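PDB 5I2U: cellulase from Soil metagenome, which probably hydrolyses the beta-1,4-glucosidic bonds of cellulose, as a salt-tolerant TIM-barrel enzyme of glycoside hydrolase family 5. Local coordinates for residues N216-H228 with I244-A256. Sequence-based numbering, arbitrary orientation.
Sequences NIMYTMHFYAATH and IPVFVSECGGSEA. With PO4 (phosphate ion), chain J.
Tyr219 and Val246 open a parallel pairing of neighbouring barrel strands: Tyr219 N donates to Pro245 O and Tyr219 O accepts a hydrogen bond from Phe247 N, both at 2.9 Å. After Met221 N to Phe247 O the ladder is interrupted where the second chain turns at Glu250, then resumes with Gly252 N to Phe223 O and Ala225 N to Gly252 O. Beyond the strands, Thr227 OG1 accepts a hydrogen bond from Ala256 N at 2.7 Å. Val246 N donates almost straight (175°) to O4 of a phosphate, probably from the crystallisation liquor, at 3.0 Å.

Polar side chains gather around Glu250, which with Glu163 holds positions consistent with the nucleophile and acid/base of family 5 enzymes. Glu250 CG lies anti to the backbone N (chi1 -166°) and the extended chain carries the carboxylate to Tyr224 OH, which donates to OE2 at 2.6 Å on the anti side, 28° out of the carboxylate plane. His222 lies flat over Glu250 CB, 3.3 Å from the ring centroid. At the ring edge His222 NE2 donates to Ser249 OG at 2.8 Å; Glu163 holds ND1, fixing the ring's rotation. Ser249 OG also bonds Glu159, and Glu250 OE1 pairs with Arg89. A phenylalanine in place of Tyr224 would probably leave Glu250 OE2 without this donor and the carboxylate freer to turn.

Among apolar contacts, Cys251 CB covers one face of the Phe223 ring, and Met218 SD meets the Phe247 edge, a Met-aromatic contact.

Both strands and helix 230-241 form a right-handed beta-alpha-beta unit of the TIM barrel. That helix covers Met221 and Val246, helix 264-276 packs on Phe223 and Cys251, and strand 281-286 brings Trp284 against Tyr224 and Glu250.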
loop_
_atom_site.group_PDB
_atom_site.type_symbol
_atom_site.label_atom_id
_atom_site.label_comp_id
_atom_site.label_asym_id
_atom_site.label_seq_id
_atom_site.Cartn_x
_atom_site.Cartn_y
_atom_site.Cartn_z
ATOM N N ASN A 216 1.134 15.833 6.108
ATOM C CA ASN A 216 0.370 14.672 5.653
ATOM C C ASN A 216 1.159 13.713 4.766
ATOM O O ASN A 216 0.686 13.277 3.715
ATOM C CB ASN A 216 -0.934 15.121 4.973
ATOM C CG ASN A 216 -1.949 15.633 5.955
ATOM O OD1 ASN A 216 -1.743 15.602 7.168
ATOM N ND2 ASN A 216 -3.057 16.132 5.436
ATOM N N ILE A 217 2.381 13.418 5.190
ATOM C CA ILE A 217 3.130 12.320 4.613
ATOM C C ILE A 217 3.420 11.269 5.680
ATOM O O ILE A 217 3.458 11.582 6.878
ATOM C CB ILE A 217 4.419 12.770 3.890
ATOM C CG1 ILE A 217 5.545 13.128 4.862
ATOM C CG2 ILE A 217 4.119 13.935 2.954
ATOM C CD1 ILE A 217 6.914 13.024 4.220
ATOM N N MET A 218 3.587 10.026 5.222
ATOM C CA MET A 218 4.085 8.932 6.054
ATOM C C MET A 218 5.115 8.150 5.274
ATOM O O MET A 218 5.197 8.237 4.049
ATOM C CB MET A 218 2.954 8.012 6.484
ATOM C CG MET A 218 1.749 8.750 7.041
ATOM S SD MET A 218 0.477 7.641 7.650
ATOM C CE MET A 218 1.110 7.238 9.288
ATOM N N TYR A 219 5.912 7.394 6.010
ATOM C CA TYR A 219 6.960 6.572 5.434
ATOM C C TYR A 219 6.530 5.106 5.442
ATOM O O TYR A 219 5.918 4.643 6.405
ATOM C CB TYR A 219 8.253 6.794 6.208
ATOM C CG TYR A 219 8.719 8.233 6.116
ATOM C CD1 TYR A 219 9.519 8.661 5.054
ATOM C CD2 TYR A 219 8.316 9.179 7.061
ATOM C CE1 TYR A 219 9.940 9.974 4.970
ATOM C CE2 TYR A 219 8.739 10.501 6.987
ATOM C CZ TYR A 219 9.548 10.893 5.941
ATOM O OH TYR A 219 9.951 12.209 5.849
ATOM N N THR A 220 6.824 4.387 4.359
ATOM C CA THR A 220 6.366 3.023 4.255
ATOM C C THR A 220 7.352 2.069 4.882
ATOM O O THR A 220 8.555 2.364 5.006
ATOM C CB THR A 220 5.998 2.611 2.819
ATOM O OG1 THR A 220 7.138 2.727 1.971
ATOM C CG2 THR A 220 4.863 3.489 2.289
ATOM N N MET A 221 6.815 0.934 5.315
ATOM C CA MET A 221 7.619 -0.200 5.745
ATOM C C MET A 221 6.978 -1.443 5.173
ATOM O O MET A 221 5.764 -1.576 5.238
ATOM C CB MET A 221 7.690 -0.264 7.277
ATOM C CG MET A 221 8.700 -1.265 7.815
ATOM S SD MET A 221 8.053 -2.938 8.054
ATOM C CE MET A 221 7.045 -2.702 9.515
ATOM N N HIS A 222 7.788 -2.328 4.592
ATOM C CA HIS A 222 7.320 -3.613 4.075
ATOM C C HIS A 222 7.974 -4.779 4.814
ATOM O O HIS A 222 9.192 -4.814 4.981
ATOM C CB HIS A 222 7.614 -3.736 2.583
ATOM C CG HIS A 222 6.829 -2.792 1.720
ATOM N ND1 HIS A 222 6.885 -2.840 0.349
ATOM C CD2 HIS A 222 5.969 -1.789 2.022
ATOM C CE1 HIS A 222 6.098 -1.908 -0.158
ATOM N NE2 HIS A 222 5.533 -1.255 0.836
ATOM N N PHE A 223 7.158 -5.729 5.265
ATOM C CA PHE A 223 7.672 -6.936 5.914
ATOM C C PHE A 223 7.014 -8.185 5.340
ATOM O O PHE A 223 5.876 -8.144 4.901
ATOM C CB PHE A 223 7.465 -6.876 7.434
ATOM C CG PHE A 223 6.039 -7.038 7.857
ATOM C CD1 PHE A 223 5.477 -8.305 8.002
ATOM C CD2 PHE A 223 5.252 -5.931 8.118
ATOM C CE1 PHE A 223 4.155 -8.458 8.375
ATOM C CE2 PHE A 223 3.930 -6.079 8.494
ATOM C CZ PHE A 223 3.379 -7.340 8.626
ATOM N N TYR A 224 7.738 -9.295 5.423
ATOM C CA TYR A 224 7.289 -10.621 5.023
ATOM C C TYR A 224 7.676 -11.514 6.183
ATOM O O TYR A 224 8.864 -11.712 6.464
ATOM C CB TYR A 224 7.888 -11.034 3.685
ATOM C CG TYR A 224 7.125 -10.340 2.597
ATOM C CD1 TYR A 224 7.425 -9.020 2.246
ATOM C CD2 TYR A 224 6.014 -10.938 2.011
ATOM C CE1 TYR A 224 6.671 -8.339 1.294
ATOM C CE2 TYR A 224 5.268 -10.270 1.053
ATOM C CZ TYR A 224 5.599 -8.968 0.701
ATOM O OH TYR A 224 4.860 -8.307 -0.241
ATOM N N ALA A 225 6.658 -11.999 6.884
ATOM C CA ALA A 225 6.810 -12.521 8.238
ATOM C C ALA A 225 7.701 -13.762 8.366
ATOM O O ALA A 225 8.287 -13.986 9.435
ATOM C CB ALA A 225 5.445 -12.774 8.861
ATOM N N ALA A 226 7.816 -14.553 7.300
ATOM C CA ALA A 226 8.660 -15.757 7.331
ATOM C C ALA A 226 10.157 -15.470 7.103
ATOM O O ALA A 226 10.978 -16.368 7.259
ATOM C CB ALA A 226 8.154 -16.778 6.323
ATOM N N THR A 227 10.494 -14.242 6.704
ATOM C CA THR A 227 11.872 -13.837 6.432
ATOM C C THR A 227 12.382 -12.816 7.443
ATOM O O THR A 227 13.444 -13.009 8.040
ATOM C CB THR A 227 11.976 -13.217 5.030
ATOM O OG1 THR A 227 11.428 -14.127 4.070
ATOM C CG2 THR A 227 13.431 -12.906 4.656
ATOM N N HIS A 228 11.622 -11.736 7.627
ATOM C CA HIS A 228 12.088 -10.583 8.370
ATOM C C HIS A 228 11.747 -10.757 9.845
ATOM O O HIS A 228 10.575 -10.753 10.234
ATOM C CB HIS A 228 11.507 -9.296 7.772
ATOM C CG HIS A 228 11.923 -9.060 6.347
ATOM N ND1 HIS A 228 11.024 -8.815 5.330
ATOM C CD2 HIS A 228 13.146 -9.059 5.767
ATOM C CE1 HIS A 228 11.672 -8.661 4.190
ATOM N NE2 HIS A 228 12.962 -8.809 4.428
ATOM N N ILE A 244 8.905 9.638 13.178
ATOM C CA ILE A 244 8.658 9.174 11.809
ATOM C C ILE A 244 7.303 8.443 11.740
ATOM O O ILE A 244 7.151 7.376 12.349
ATOM C CB ILE A 244 9.789 8.238 11.337
ATOM C CG1 ILE A 244 11.171 8.924 11.472
ATOM C CG2 ILE A 244 9.569 7.797 9.897
ATOM C CD1 ILE A 244 11.293 10.294 10.816
ATOM N N PRO A 245 6.315 9.014 11.013
ATOM C CA PRO A 245 5.080 8.267 10.803
ATOM C C PRO A 245 5.304 7.070 9.872
ATOM O O PRO A 245 6.009 7.208 8.864
ATOM C CB PRO A 245 4.136 9.294 10.154
ATOM C CG PRO A 245 4.834 10.611 10.224
ATOM C CD PRO A 245 6.284 10.297 10.289
ATOM N N VAL A 246 4.696 5.929 10.208
ATOM C CA VAL A 246 4.902 4.658 9.511
ATOM C C VAL A 246 3.580 4.026 9.062
ATOM O O VAL A 246 2.685 3.796 9.875
ATOM C CB VAL A 246 5.631 3.655 10.424
ATOM C CG1 VAL A 246 5.778 2.290 9.741
ATOM C CG2 VAL A 246 6.989 4.218 10.829
ATOM N N PHE A 247 3.481 3.739 7.767
ATOM C CA PHE A 247 2.323 3.073 7.172
ATOM C C PHE A 247 2.869 1.851 6.445
ATOM O O PHE A 247 3.708 1.983 5.554
ATOM C CB PHE A 247 1.645 4.037 6.192
ATOM C CG PHE A 247 0.310 3.574 5.662
ATOM C CD1 PHE A 247 0.211 2.477 4.810
ATOM C CD2 PHE A 247 -0.848 4.278 5.973
ATOM C CE1 PHE A 247 -1.026 2.070 4.322
ATOM C CE2 PHE A 247 -2.080 3.874 5.487
ATOM C CZ PHE A 247 -2.166 2.771 4.652
ATOM N N VAL A 248 2.393 0.664 6.813
ATOM C CA VAL A 248 2.774 -0.584 6.124
ATOM C C VAL A 248 1.928 -0.742 4.841
ATOM O O VAL A 248 0.797 -1.236 4.880
ATOM C CB VAL A 248 2.622 -1.793 7.072
ATOM C CG1 VAL A 248 2.820 -3.115 6.340
ATOM C CG2 VAL A 248 3.614 -1.667 8.229
ATOM N N SER A 249 2.467 -0.284 3.708
ATOM C CA SER A 249 1.721 -0.289 2.442
ATOM C C SER A 249 1.786 -1.650 1.737
ATOM O O SER A 249 1.042 -1.896 0.779
ATOM C CB SER A 249 2.207 0.829 1.514
ATOM O OG SER A 249 3.565 0.665 1.182
ATOM N N GLU A 250 2.666 -2.530 2.211
ATOM C CA GLU A 250 2.719 -3.887 1.691
ATOM C C GLU A 250 3.305 -4.816 2.725
ATOM O O GLU A 250 4.343 -4.505 3.322
ATOM C CB GLU A 250 3.593 -3.925 0.452
ATOM C CG GLU A 250 3.471 -5.189 -0.358
ATOM C CD GLU A 250 4.484 -5.215 -1.466
ATOM O OE1 GLU A 250 4.358 -4.390 -2.404
ATOM O OE2 GLU A 250 5.404 -6.054 -1.380
ATOM N N CYS A 251 2.641 -5.938 2.955
ATOM C CA CYS A 251 3.175 -6.966 3.824
ATOM C C CYS A 251 2.573 -8.320 3.548
ATOM O O CYS A 251 1.528 -8.436 2.898
ATOM C CB CYS A 251 2.975 -6.608 5.313
ATOM S SG CYS A 251 1.270 -6.506 5.905
ATOM N N GLY A 252 3.219 -9.342 4.080
ATOM C CA GLY A 252 2.700 -10.703 3.980
ATOM C C GLY A 252 3.236 -11.690 4.994
ATOM O O GLY A 252 4.155 -11.384 5.774
ATOM N N GLY A 253 2.621 -12.870 4.989
ATOM C CA GLY A 253 3.007 -13.983 5.854
ATOM C C GLY A 253 3.999 -14.917 5.212
ATOM O O GLY A 253 4.652 -15.703 5.908
ATOM N N SER A 254 4.129 -14.817 3.891
ATOM C CA SER A 254 5.085 -15.617 3.129
ATOM C C SER A 254 6.545 -15.177 3.401
ATOM O O SER A 254 6.796 -14.324 4.254
ATOM C CB SER A 254 4.775 -15.489 1.632
ATOM O OG SER A 254 5.139 -14.194 1.149
ATOM N N GLU A 255 7.496 -15.764 2.672
ATOM C CA GLU A 255 8.882 -15.288 2.676
ATOM C C GLU A 255 9.007 -14.076 1.744
ATOM O O GLU A 255 8.085 -13.779 0.978
ATOM C CB GLU A 255 9.866 -16.419 2.298
ATOM C CG GLU A 255 9.794 -17.644 3.224
ATOM C CD GLU A 255 10.791 -18.754 2.884
ATOM O OE1 GLU A 255 11.864 -18.489 2.290
ATOM O OE2 GLU A 255 10.496 -19.920 3.219
ATOM N N ALA A 256 10.148 -13.386 1.807
ATOM C CA ALA A 256 10.341 -12.084 1.124
ATOM C C ALA A 256 10.200 -12.128 -0.408
ATOM O O ALA A 256 9.744 -11.158 -1.020
ATOM C CB ALA A 256 11.679 -11.474 1.507
HETATM P P PO4 J . 2.271 5.208 13.576
HETATM O O1 PO4 J . 1.673 4.030 12.865
HETATM O O2 PO4 J . 3.360 4.750 14.518
HETATM O O3 PO4 J . 1.174 5.897 14.354
HETATM O O4 PO4 J . 2.878 6.121 12.542
#